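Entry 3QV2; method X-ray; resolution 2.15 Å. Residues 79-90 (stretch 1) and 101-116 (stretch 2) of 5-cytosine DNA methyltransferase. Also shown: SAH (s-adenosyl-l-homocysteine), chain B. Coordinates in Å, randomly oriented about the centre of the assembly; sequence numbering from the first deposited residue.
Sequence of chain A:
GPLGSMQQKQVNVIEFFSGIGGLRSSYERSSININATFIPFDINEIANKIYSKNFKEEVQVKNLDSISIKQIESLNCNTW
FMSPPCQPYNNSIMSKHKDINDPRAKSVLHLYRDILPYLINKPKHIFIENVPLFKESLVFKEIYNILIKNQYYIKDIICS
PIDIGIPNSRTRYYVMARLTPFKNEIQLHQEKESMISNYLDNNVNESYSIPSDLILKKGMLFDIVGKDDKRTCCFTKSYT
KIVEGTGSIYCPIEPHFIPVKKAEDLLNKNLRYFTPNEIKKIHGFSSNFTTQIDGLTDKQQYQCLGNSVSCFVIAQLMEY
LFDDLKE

Stretch 1 79-90: TWFMSPPCQPYN
Stretch 2, residues 101-116: NDPRAKSVLHLYRDIL

Stretch 1 runs as a strand from T79 to M82, then as loop; stretch 2 enters through helical but irregular residues 103-105 into a helix whose regular turns include 107-113, with a wider pi-type turn at 111-115. Strand and helix run nearly antiparallel (162°), axes 12.2 Å apart at closest, so register descends: CA of W80 lies 10.2 Å from CA of L116, CA of P84 6.4 Å from CA of V108, and CA of P88 6.2 Å from CA of D102. No hydrogen bond crosses; the 650 Å² is packing, largely apolar along the strand, with charged and backbone polar atoms joining at the loop.

Strand alternation sets the first rule: W80 and M82 point toward the helix, while T79 and F81 stay out of reach. W80 (chi1 m, chi2 14°) turns its edge to the face of Y112 (chi1 m, chi2 -85°), with ring centroids 5.8 Å apart and planes at 74°. W80 CZ2 meets I115 CG2 at 4.1 Å, and W80 CH2 meets L116 CB at 4.0 Å. M82, rotamer p, t, p, sets SD at the edge of the Y112 ring, 3.3 Å from Y112 OH, a hydroxyl without a polar partner in the model; M82 CE packs 3.7 Å from L111 CD1 (m, t).

S83 (p) instead serves the cofactor product, S83 OG accepting from SAH N at 2.6 Å. P84, a rigid apolar ring, rests CG 3.6 Å from V108 CG2 (V108 chi1 p). P85 is shared: P85 CG lies 3.6 Å from R104 O and 3.5 Å from SAH C8.

A type I turn, C86 to Y89, closes with Y89 N to C86 O at 3.1 Å. On it, Q87 CB covers one face of the R104 guanidinium, 3.2 Å from R104 NH2, while R104 NH1 salt-bridges D102 OD1 at 3.0 Å; R104 takes chi1 m, chi2 114°, chi3 116°, chi4 -162°. The rigid P88 ring packs against the aliphatic part of R104, P88 CG 3.8 Å from R104 CB, and Y89 (chi1 -45°) brings Y89 OH 3.7 Å from A105 CB.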

# COMPACT_ATOMS: atom_id res chain seq x y z
N THR A 79 -15.60 0.41 -11.55
CA THR A 79 -14.71 0.92 -10.51
C THR A 79 -13.24 0.70 -10.84
O THR A 79 -12.86 -0.35 -11.36
CB THR A 79 -15.02 0.28 -9.14
OG1 THR A 79 -16.40 0.49 -8.82
CG2 THR A 79 -14.16 0.89 -8.06
N TRP A 80 -12.42 1.70 -10.53
CA TRP A 80 -10.98 1.61 -10.73
C TRP A 80 -10.24 1.74 -9.41
O TRP A 80 -10.31 2.77 -8.74
CB TRP A 80 -10.49 2.70 -11.68
CG TRP A 80 -10.74 2.44 -13.13
CD1 TRP A 80 -11.57 1.49 -13.67
CD2 TRP A 80 -10.16 3.13 -14.24
NE1 TRP A 80 -11.53 1.55 -15.04
CE2 TRP A 80 -10.67 2.56 -15.42
CE3 TRP A 80 -9.24 4.19 -14.35
CZ2 TRP A 80 -10.31 3.00 -16.69
CZ3 TRP A 80 -8.88 4.62 -15.61
CH2 TRP A 80 -9.41 4.03 -16.76
N PHE A 81 -9.52 0.68 -9.03
CA PHE A 81 -8.60 0.74 -7.90
C PHE A 81 -7.18 0.68 -8.45
O PHE A 81 -6.89 -0.12 -9.33
CB PHE A 81 -8.83 -0.41 -6.93
CG PHE A 81 -10.07 -0.27 -6.10
CD1 PHE A 81 -10.84 0.87 -6.17
CD2 PHE A 81 -10.46 -1.28 -5.24
CE1 PHE A 81 -11.98 1.01 -5.41
CE2 PHE A 81 -11.60 -1.16 -4.47
CZ PHE A 81 -12.36 -0.01 -4.56
N MET A 82 -6.30 1.52 -7.92
CA MET A 82 -4.93 1.55 -8.42
C MET A 82 -3.94 2.24 -7.49
O MET A 82 -4.24 3.25 -6.86
CB MET A 82 -4.87 2.23 -9.79
CG MET A 82 -5.15 3.72 -9.75
SD MET A 82 -4.90 4.51 -11.35
CE MET A 82 -6.04 3.58 -12.37
N SER A 83 -2.74 1.66 -7.41
CA SER A 83 -1.61 2.31 -6.77
C SER A 83 -0.41 2.21 -7.71
O SER A 83 0.38 1.27 -7.62
CB SER A 83 -1.30 1.67 -5.42
OG SER A 83 -1.11 0.28 -5.54
N PRO A 84 -0.30 3.17 -8.63
CA PRO A 84 0.72 3.17 -9.69
C PRO A 84 2.13 3.14 -9.13
O PRO A 84 2.33 3.54 -7.98
CB PRO A 84 0.47 4.51 -10.40
CG PRO A 84 -0.95 4.85 -10.10
CD PRO A 84 -1.18 4.35 -8.71
N PRO A 85 3.10 2.68 -9.92
CA PRO A 85 4.51 2.70 -9.51
C PRO A 85 4.87 4.07 -8.95
O PRO A 85 4.51 5.09 -9.54
CB PRO A 85 5.26 2.43 -10.81
CG PRO A 85 4.31 1.60 -11.61
CD PRO A 85 2.93 2.12 -11.28
N CYS A 86 5.59 4.10 -7.83
CA CYS A 86 5.85 5.35 -7.13
C CYS A 86 7.26 5.88 -7.36
O CYS A 86 7.59 6.99 -6.94
CB CYS A 86 5.61 5.17 -5.63
SG CYS A 86 6.68 3.94 -4.86
N GLN A 87 8.09 5.09 -8.03
CA GLN A 87 9.48 5.47 -8.27
C GLN A 87 9.65 6.85 -8.91
O GLN A 87 10.48 7.64 -8.47
CB GLN A 87 10.21 4.41 -9.11
CG GLN A 87 10.29 3.03 -8.46
CD GLN A 87 9.14 2.13 -8.86
OE1 GLN A 87 8.06 2.59 -9.20
NE2 GLN A 87 9.39 0.82 -8.84
N PRO A 88 8.87 7.15 -9.97
CA PRO A 88 9.05 8.41 -10.70
C PRO A 88 8.87 9.66 -9.84
O PRO A 88 9.25 10.75 -10.26
CB PRO A 88 7.95 8.36 -11.76
CG PRO A 88 7.64 6.91 -11.92
CD PRO A 88 7.81 6.32 -10.56
N TYR A 89 8.31 9.50 -8.64
CA TYR A 89 7.86 10.66 -7.87
C TYR A 89 8.74 11.00 -6.67
O TYR A 89 8.30 10.89 -5.52
CB TYR A 89 6.40 10.49 -7.48
CG TYR A 89 5.57 10.00 -8.63
CD1 TYR A 89 5.33 10.81 -9.73
CD2 TYR A 89 5.05 8.71 -8.65
CE1 TYR A 89 4.59 10.36 -10.80
CE2 TYR A 89 4.31 8.25 -9.72
CZ TYR A 89 4.08 9.08 -10.79
OH TYR A 89 3.34 8.63 -11.86
N ASN A 90 9.97 11.40 -6.95
CA ASN A 90 10.85 11.99 -5.94
C ASN A 90 11.25 13.39 -6.39
O ASN A 90 11.05 13.75 -7.55
CB ASN A 90 12.08 11.12 -5.72
CG ASN A 90 12.83 10.83 -7.01
OD1 ASN A 90 13.49 11.71 -7.56
ND2 ASN A 90 12.74 9.60 -7.49
N ASN A 101 7.92 12.05 -18.21
CA ASN A 101 8.52 11.28 -19.30
C ASN A 101 9.10 9.96 -18.80
O ASN A 101 9.64 9.18 -19.59
CB ASN A 101 9.59 12.10 -20.02
CG ASN A 101 9.02 13.36 -20.65
OD1 ASN A 101 9.37 14.48 -20.27
ND2 ASN A 101 8.14 13.19 -21.63
N ASP A 102 8.99 9.72 -17.50
CA ASP A 102 9.50 8.49 -16.90
C ASP A 102 8.69 7.29 -17.38
O ASP A 102 7.47 7.27 -17.27
CB ASP A 102 9.45 8.59 -15.37
CG ASP A 102 10.20 7.47 -14.69
OD1 ASP A 102 10.93 7.75 -13.71
OD2 ASP A 102 10.06 6.31 -15.12
N PRO A 103 9.39 6.27 -17.91
CA PRO A 103 8.74 5.08 -18.47
C PRO A 103 7.85 4.34 -17.48
O PRO A 103 6.91 3.67 -17.89
CB PRO A 103 9.93 4.20 -18.90
CG PRO A 103 11.12 4.76 -18.17
CD PRO A 103 10.85 6.22 -18.03
N ARG A 104 8.14 4.46 -16.18
CA ARG A 104 7.35 3.77 -15.16
C ARG A 104 6.02 4.47 -14.91
O ARG A 104 5.16 3.94 -14.21
CB ARG A 104 8.14 3.65 -13.85
CG ARG A 104 9.48 2.95 -13.99
CD ARG A 104 10.62 3.91 -13.70
NE ARG A 104 11.38 3.51 -12.53
CZ ARG A 104 12.19 4.31 -11.85
NH1 ARG A 104 12.34 5.58 -12.22
NH2 ARG A 104 12.85 3.86 -10.80
N ALA A 105 5.86 5.66 -15.48
CA ALA A 105 4.61 6.40 -15.35
C ALA A 105 3.75 6.22 -16.60
O ALA A 105 2.60 6.66 -16.64
CB ALA A 105 4.89 7.87 -15.10
N LYS A 106 4.33 5.58 -17.61
CA LYS A 106 3.67 5.40 -18.89
C LYS A 106 2.32 4.68 -18.77
O LYS A 106 1.37 5.01 -19.48
CB LYS A 106 4.58 4.64 -19.86
CG LYS A 106 4.10 4.60 -21.29
CD LYS A 106 5.16 4.03 -22.22
CE LYS A 106 4.71 4.07 -23.67
NZ LYS A 106 3.51 3.24 -23.91
N SER A 107 2.25 3.71 -17.87
CA SER A 107 1.03 2.93 -17.70
C SER A 107 -0.13 3.75 -17.12
O SER A 107 -1.26 3.64 -17.60
CB SER A 107 1.30 1.70 -16.83
OG SER A 107 1.97 2.05 -15.63
N VAL A 108 0.15 4.56 -16.11
CA VAL A 108 -0.90 5.34 -15.45
C VAL A 108 -1.36 6.51 -16.32
O VAL A 108 -2.52 6.90 -16.28
CB VAL A 108 -0.45 5.85 -14.06
CG1 VAL A 108 0.60 6.93 -14.21
CG2 VAL A 108 -1.65 6.36 -13.28
N LEU A 109 -0.44 7.06 -17.11
CA LEU A 109 -0.80 8.11 -18.05
C LEU A 109 -1.67 7.54 -19.16
O LEU A 109 -2.61 8.18 -19.62
CB LEU A 109 0.46 8.76 -18.64
CG LEU A 109 1.26 9.67 -17.71
CD1 LEU A 109 2.58 10.08 -18.36
CD2 LEU A 109 0.45 10.89 -17.32
N HIS A 110 -1.33 6.33 -19.59
CA HIS A 110 -2.08 5.64 -20.63
C HIS A 110 -3.54 5.46 -20.24
O HIS A 110 -4.44 5.74 -21.02
CB HIS A 110 -1.44 4.27 -20.91
CG HIS A 110 -2.23 3.42 -21.86
ND1 HIS A 110 -2.55 3.84 -23.14
CD2 HIS A 110 -2.77 2.19 -21.72
CE1 HIS A 110 -3.25 2.89 -23.74
NE2 HIS A 110 -3.40 1.88 -22.90
N LEU A 111 -3.76 5.00 -19.01
CA LEU A 111 -5.11 4.73 -18.53
C LEU A 111 -6.00 5.97 -18.56
O LEU A 111 -7.18 5.88 -18.90
CB LEU A 111 -5.07 4.15 -17.11
CG LEU A 111 -4.39 2.79 -16.96
CD1 LEU A 111 -4.43 2.32 -15.51
CD2 LEU A 111 -5.03 1.76 -17.88
N TYR A 112 -5.45 7.12 -18.19
CA TYR A 112 -6.23 8.35 -18.10
C TYR A 112 -6.27 9.14 -19.41
O TYR A 112 -7.27 9.79 -19.72
CB TYR A 112 -5.75 9.22 -16.94
CG TYR A 112 -6.07 8.63 -15.58
CD1 TYR A 112 -7.31 8.83 -14.99
CD2 TYR A 112 -5.14 7.87 -14.89
CE1 TYR A 112 -7.61 8.29 -13.75
CE2 TYR A 112 -5.43 7.32 -13.65
CZ TYR A 112 -6.67 7.54 -13.09
OH TYR A 112 -6.97 7.00 -11.86
N ARG A 113 -5.18 9.09 -20.17
CA ARG A 113 -5.12 9.77 -21.46
C ARG A 113 -5.91 9.02 -22.52
O ARG A 113 -6.73 9.60 -23.23
CB ARG A 113 -3.68 9.91 -21.95
CG ARG A 113 -2.84 10.95 -21.22
CD ARG A 113 -1.41 10.90 -21.74
NE ARG A 113 -0.56 11.95 -21.17
CZ ARG A 113 0.75 12.01 -21.33
NH1 ARG A 113 1.38 11.07 -22.03
NH2 ARG A 113 1.45 12.99 -20.78
N ASP A 114 -5.65 7.72 -22.62
CA ASP A 114 -6.11 6.94 -23.77
C ASP A 114 -7.37 6.11 -23.52
O ASP A 114 -8.06 5.74 -24.47
CB ASP A 114 -4.98 6.04 -24.26
CG ASP A 114 -3.70 6.81 -24.53
OD1 ASP A 114 -3.78 7.99 -24.93
OD2 ASP A 114 -2.60 6.24 -24.33
N ILE A 115 -7.67 5.82 -22.26
CA ILE A 115 -8.79 4.94 -21.94
C ILE A 115 -10.01 5.69 -21.40
O ILE A 115 -11.06 5.73 -22.04
CB ILE A 115 -8.40 3.85 -20.92
CG1 ILE A 115 -7.15 3.11 -21.40
CG2 ILE A 115 -9.56 2.90 -20.69
CD1 ILE A 115 -7.33 2.40 -22.73
N LEU A 116 -9.86 6.28 -20.22
CA LEU A 116 -10.97 6.89 -19.50
C LEU A 116 -11.87 7.81 -20.33
O LEU A 116 -13.09 7.68 -20.30
CB LEU A 116 -10.47 7.62 -18.25
CG LEU A 116 -11.51 8.17 -17.27
CD1 LEU A 116 -11.00 8.11 -15.84
CD2 LEU A 116 -11.92 9.59 -17.64
N SAH B . -0.89 -1.85 -4.09
CA SAH B . -0.35 -3.16 -4.42
CB SAH B . 1.04 -3.04 -5.04
CG SAH B . 1.40 -1.78 -5.79
SD SAH B . 3.08 -1.64 -6.41
C SAH B . -0.34 -4.02 -3.19
O SAH B . 0.51 -4.95 -3.08
OXT SAH B . -1.19 -3.81 -2.25
C5' SAH B . 3.03 -1.33 -8.17
C4' SAH B . 2.78 -2.47 -9.08
O4' SAH B . 2.52 -1.98 -10.34
C3' SAH B . 3.98 -3.30 -9.17
O3' SAH B . 3.74 -4.54 -8.58
C2' SAH B . 4.28 -3.47 -10.57
O2' SAH B . 4.46 -4.82 -10.86
C1' SAH B . 3.10 -2.96 -11.27
N9 SAH B . 3.43 -2.44 -12.57
C8 SAH B . 4.40 -1.61 -12.94
N7 SAH B . 4.29 -1.44 -14.27
C5 SAH B . 3.24 -2.17 -14.72
C6 SAH B . 2.68 -2.37 -15.98
N6 SAH B . 3.22 -1.72 -17.14
N1 SAH B . 1.62 -3.19 -16.07
C2 SAH B . 1.09 -3.81 -15.01
N3 SAH B . 1.62 -3.63 -13.79
C4 SAH B . 2.68 -2.83 -13.62